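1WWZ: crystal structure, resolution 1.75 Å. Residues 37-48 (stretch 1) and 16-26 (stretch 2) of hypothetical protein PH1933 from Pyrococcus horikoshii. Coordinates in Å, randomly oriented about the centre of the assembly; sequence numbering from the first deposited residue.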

# COMPACT_ATOMS: atom_id res chain seq x y z
N GLU A 37 -14.36 27.70 -0.44
CA GLU A 37 -14.78 28.25 0.85
C GLU A 37 -16.18 27.78 1.24
O GLU A 37 -17.09 27.77 0.41
CB GLU A 37 -14.75 29.78 0.82
CG GLU A 37 -13.34 30.38 0.74
CD GLU A 37 -12.66 30.49 2.09
OE1 GLU A 37 -13.06 29.76 3.02
OE2 GLU A 37 -11.72 31.31 2.22
N GLY A 38 -16.34 27.40 2.50
CA GLY A 38 -17.63 26.96 2.99
C GLY A 38 -17.91 25.49 2.82
O GLY A 38 -17.37 24.83 1.92
N ARG A 39 -18.77 24.96 3.68
CA ARG A 39 -19.14 23.55 3.64
C ARG A 39 -19.96 23.21 2.39
O ARG A 39 -19.98 22.07 1.95
CB ARG A 39 -19.94 23.19 4.90
CG ARG A 39 -19.14 23.29 6.19
CD ARG A 39 -20.02 23.05 7.41
NE ARG A 39 -20.53 21.68 7.47
CZ ARG A 39 -19.81 20.63 7.85
NH1 ARG A 39 -18.54 20.78 8.20
NH2 ARG A 39 -20.36 19.42 7.87
N ASP A 40 -20.63 24.21 1.82
CA ASP A 40 -21.44 24.00 0.63
C ASP A 40 -20.58 23.55 -0.55
O ASP A 40 -20.94 22.61 -1.25
CB ASP A 40 -22.19 25.29 0.25
CG ASP A 40 -23.27 25.64 1.25
OD1 ASP A 40 -22.95 25.82 2.44
OD2 ASP A 40 -24.45 25.72 0.84
N TYR A 41 -19.46 24.23 -0.77
CA TYR A 41 -18.56 23.86 -1.87
C TYR A 41 -18.15 22.40 -1.68
O TYR A 41 -18.24 21.59 -2.61
CB TYR A 41 -17.31 24.74 -1.86
CG TYR A 41 -16.31 24.39 -2.95
CD1 TYR A 41 -16.24 25.14 -4.12
CD2 TYR A 41 -15.45 23.30 -2.81
CE1 TYR A 41 -15.33 24.81 -5.13
CE2 TYR A 41 -14.55 22.96 -3.81
CZ TYR A 41 -14.49 23.72 -4.97
OH TYR A 41 -13.59 23.39 -5.96
N ALA A 42 -17.71 22.07 -0.47
CA ALA A 42 -17.28 20.72 -0.14
C ALA A 42 -18.41 19.72 -0.35
O ALA A 42 -18.20 18.67 -0.96
CB ALA A 42 -16.80 20.66 1.31
N ARG A 43 -19.60 20.04 0.14
CA ARG A 43 -20.75 19.15 -0.01
C ARG A 43 -21.03 18.86 -1.48
O ARG A 43 -21.21 17.70 -1.86
CB ARG A 43 -21.99 19.77 0.64
CG ARG A 43 -23.21 18.85 0.62
CD ARG A 43 -24.43 19.45 1.33
NE ARG A 43 -24.19 19.71 2.75
CZ ARG A 43 -23.66 20.84 3.22
NH1 ARG A 43 -23.31 21.81 2.39
NH2 ARG A 43 -23.47 20.99 4.52
N ASN A 44 -21.08 19.90 -2.30
CA ASN A 44 -21.35 19.71 -3.72
C ASN A 44 -20.27 18.93 -4.45
O ASN A 44 -20.58 18.08 -5.29
CB ASN A 44 -21.57 21.06 -4.40
CG ASN A 44 -22.73 21.83 -3.81
OD1 ASN A 44 -23.73 21.23 -3.40
ND2 ASN A 44 -22.63 23.15 -3.78
N TYR A 45 -19.01 19.21 -4.15
CA TYR A 45 -17.95 18.48 -4.84
C TYR A 45 -17.94 17.01 -4.43
O TYR A 45 -17.80 16.13 -5.28
CB TYR A 45 -16.57 19.11 -4.56
CG TYR A 45 -15.49 18.49 -5.42
CD1 TYR A 45 -15.63 18.45 -6.80
CD2 TYR A 45 -14.35 17.92 -4.85
CE1 TYR A 45 -14.67 17.87 -7.61
CE2 TYR A 45 -13.37 17.33 -5.66
CZ TYR A 45 -13.54 17.31 -7.03
OH TYR A 45 -12.59 16.73 -7.84
N ILE A 46 -18.10 16.75 -3.14
CA ILE A 46 -18.11 15.37 -2.65
C ILE A 46 -19.27 14.58 -3.26
O ILE A 46 -19.11 13.41 -3.62
CB ILE A 46 -18.17 15.34 -1.11
CG1 ILE A 46 -16.87 15.93 -0.54
CG2 ILE A 46 -18.34 13.91 -0.61
CD1 ILE A 46 -16.84 16.06 0.97
N LYS A 47 -20.44 15.20 -3.38
CA LYS A 47 -21.59 14.52 -3.98
C LYS A 47 -21.29 14.20 -5.44
O LYS A 47 -21.60 13.11 -5.93
CB LYS A 47 -22.84 15.40 -3.89
CG LYS A 47 -23.34 15.60 -2.47
CD LYS A 47 -24.53 16.56 -2.44
CE LYS A 47 -25.71 16.02 -3.22
NZ LYS A 47 -26.86 16.98 -3.21
N TRP A 48 -20.66 15.15 -6.14
CA TRP A 48 -20.30 14.95 -7.54
C TRP A 48 -19.31 13.80 -7.67
O TRP A 48 -19.42 12.97 -8.58
CB TRP A 48 -19.68 16.23 -8.11
CG TRP A 48 -19.37 16.14 -9.58
CD1 TRP A 48 -20.23 16.38 -10.62
CD2 TRP A 48 -18.13 15.75 -10.16
NE1 TRP A 48 -19.59 16.17 -11.82
CE2 TRP A 48 -18.30 15.78 -11.57
CE3 TRP A 48 -16.88 15.38 -9.64
CZ2 TRP A 48 -17.27 15.45 -12.46
CZ3 TRP A 48 -15.85 15.05 -10.52
CH2 TRP A 48 -16.06 15.09 -11.92
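Stretch 2 (16-26) ALNELIDVYMS

The contact centres on I21, whose CA lies 6.0 Å from the CA of A42, the nearest pairing of the two backbones. Stretch 2 is helical throughout, with phi near -60° and psi between -51° and -39°, and its i to i+4 hydrogen bonds run from L20 N to A16 O (2.9 Å) through S26 N to D22 O (2.9 Å). Its axis passes 9.4 Å from that of the stretch 1 helix, and the N-to-C directions make an angle of 119°, so the two helices cross steeply rather than running alongside each other.

The packing is interlocked on both sides. The I21 side chain, m at chi1 and t at chi2, enters a hole formed by R39, A42, R43 and I46; its CD1 comes within 3.5 Å of R43 CB, and its CG2 within 4.2 Å of A42 CB. I46 returns the arrangement, sitting among L17, L20, I21 and Y24, with its CD1 4.0 Å from L20 CB and its CG2 3.7 Å from L17 CD1. The small side chain of A42 permits close approach: its CB is 3.4 Å from Y24 CD2, and its CA lies over one face of the Y24 ring.

Farther out, M25 CE reaches G38 C at 3.6 Å, while L17 CD2 meets the aliphatic part of K47 at CG, 4.1 Å away. Y24 OH lies at the edge of the Y41 ring, 3.3 Å from CE2.

The polar edge is built around R39, whose guanidinium lies with one face against I21 CG2, 3.4 Å from CZ. This leaves its edge for acceptors: R39 NH1 and R39 NH2 donate to D22 OD1 at 2.7 and 2.9 Å, forming a salt bridge, and R39 NH2 makes a weak hydrogen bond to N18 OD1 (3.3 Å, 124° at the hydrogen).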

# COMPACT_ATOMS: atom_id res chain seq x y z
N ALA A 16 -22.70 10.05 6.61
CA ALA A 16 -21.38 9.85 6.03
C ALA A 16 -20.92 11.12 5.32
O ALA A 16 -19.76 11.54 5.46
CB ALA A 16 -21.42 8.69 5.04
N LEU A 17 -21.82 11.74 4.58
CA LEU A 17 -21.51 12.96 3.85
C LEU A 17 -21.04 14.04 4.81
O LEU A 17 -20.08 14.76 4.53
CB LEU A 17 -22.74 13.44 3.08
CG LEU A 17 -22.60 14.74 2.29
CD1 LEU A 17 -21.47 14.61 1.26
CD2 LEU A 17 -23.91 15.07 1.60
N ASN A 18 -21.71 14.13 5.95
CA ASN A 18 -21.37 15.12 6.96
C ASN A 18 -19.94 14.90 7.46
O ASN A 18 -19.17 15.85 7.61
CB ASN A 18 -22.34 15.04 8.14
CG ASN A 18 -22.40 16.31 8.94
OD1 ASN A 18 -22.89 17.34 8.47
ND2 ASN A 18 -21.89 16.27 10.17
N GLU A 19 -19.59 13.64 7.72
CA GLU A 19 -18.25 13.31 8.19
C GLU A 19 -17.20 13.63 7.13
O GLU A 19 -16.13 14.16 7.45
CB GLU A 19 -18.15 11.81 8.52
CG GLU A 19 -18.95 11.36 9.72
CD GLU A 19 -18.73 9.89 10.02
OE1 GLU A 19 -17.56 9.50 10.23
OE2 GLU A 19 -19.72 9.13 10.04
N LEU A 20 -17.50 13.31 5.88
CA LEU A 20 -16.57 13.58 4.80
C LEU A 20 -16.35 15.08 4.67
O LEU A 20 -15.23 15.54 4.43
CB LEU A 20 -17.09 13.00 3.48
CG LEU A 20 -17.09 11.47 3.40
CD1 LEU A 20 -17.82 11.03 2.15
CD2 LEU A 20 -15.66 10.95 3.39
N ILE A 21 -17.42 15.85 4.83
CA ILE A 21 -17.31 17.29 4.73
C ILE A 21 -16.40 17.82 5.84
O ILE A 21 -15.53 18.65 5.58
CB ILE A 21 -18.70 17.96 4.82
CG1 ILE A 21 -19.52 17.58 3.58
CG2 ILE A 21 -18.55 19.47 4.91
CD1 ILE A 21 -20.94 18.14 3.57
N ASP A 22 -16.59 17.34 7.06
CA ASP A 22 -15.75 17.77 8.19
C ASP A 22 -14.27 17.48 7.90
O ASP A 22 -13.41 18.33 8.11
CB ASP A 22 -16.16 17.06 9.49
CG ASP A 22 -17.57 17.38 9.92
OD1 ASP A 22 -18.14 18.40 9.46
OD2 ASP A 22 -18.13 16.62 10.75
N VAL A 23 -13.99 16.27 7.42
CA VAL A 23 -12.63 15.87 7.10
C VAL A 23 -12.07 16.78 6.01
O VAL A 23 -10.93 17.25 6.08
CB VAL A 23 -12.58 14.41 6.60
CG1 VAL A 23 -11.21 14.10 6.00
CG2 VAL A 23 -12.87 13.46 7.75
N TYR A 24 -12.89 17.02 4.99
CA TYR A 24 -12.50 17.87 3.87
C TYR A 24 -12.18 19.29 4.35
O TYR A 24 -11.13 19.84 4.03
CB TYR A 24 -13.64 17.90 2.85
CG TYR A 24 -13.36 18.74 1.62
CD1 TYR A 24 -13.01 18.15 0.41
CD2 TYR A 24 -13.50 20.13 1.67
CE1 TYR A 24 -12.80 18.92 -0.73
CE2 TYR A 24 -13.29 20.90 0.54
CZ TYR A 24 -12.94 20.30 -0.66
OH TYR A 24 -12.75 21.07 -1.77
N MET A 25 -13.10 19.88 5.11
CA MET A 25 -12.91 21.24 5.62
C MET A 25 -11.67 21.34 6.51
O MET A 25 -10.94 22.34 6.48
CB MET A 25 -14.14 21.70 6.40
CG MET A 25 -15.42 21.78 5.57
SD MET A 25 -15.25 22.83 4.12
CE MET A 25 -15.17 24.48 4.87
N SER A 26 -11.45 20.31 7.32
CA SER A 26 -10.31 20.27 8.22
C SER A 26 -9.01 20.19 7.43
O SER A 26 -8.07 20.95 7.67
CB SER A 26 -10.42 19.07 9.16
OG SER A 26 -9.21 18.87 9.88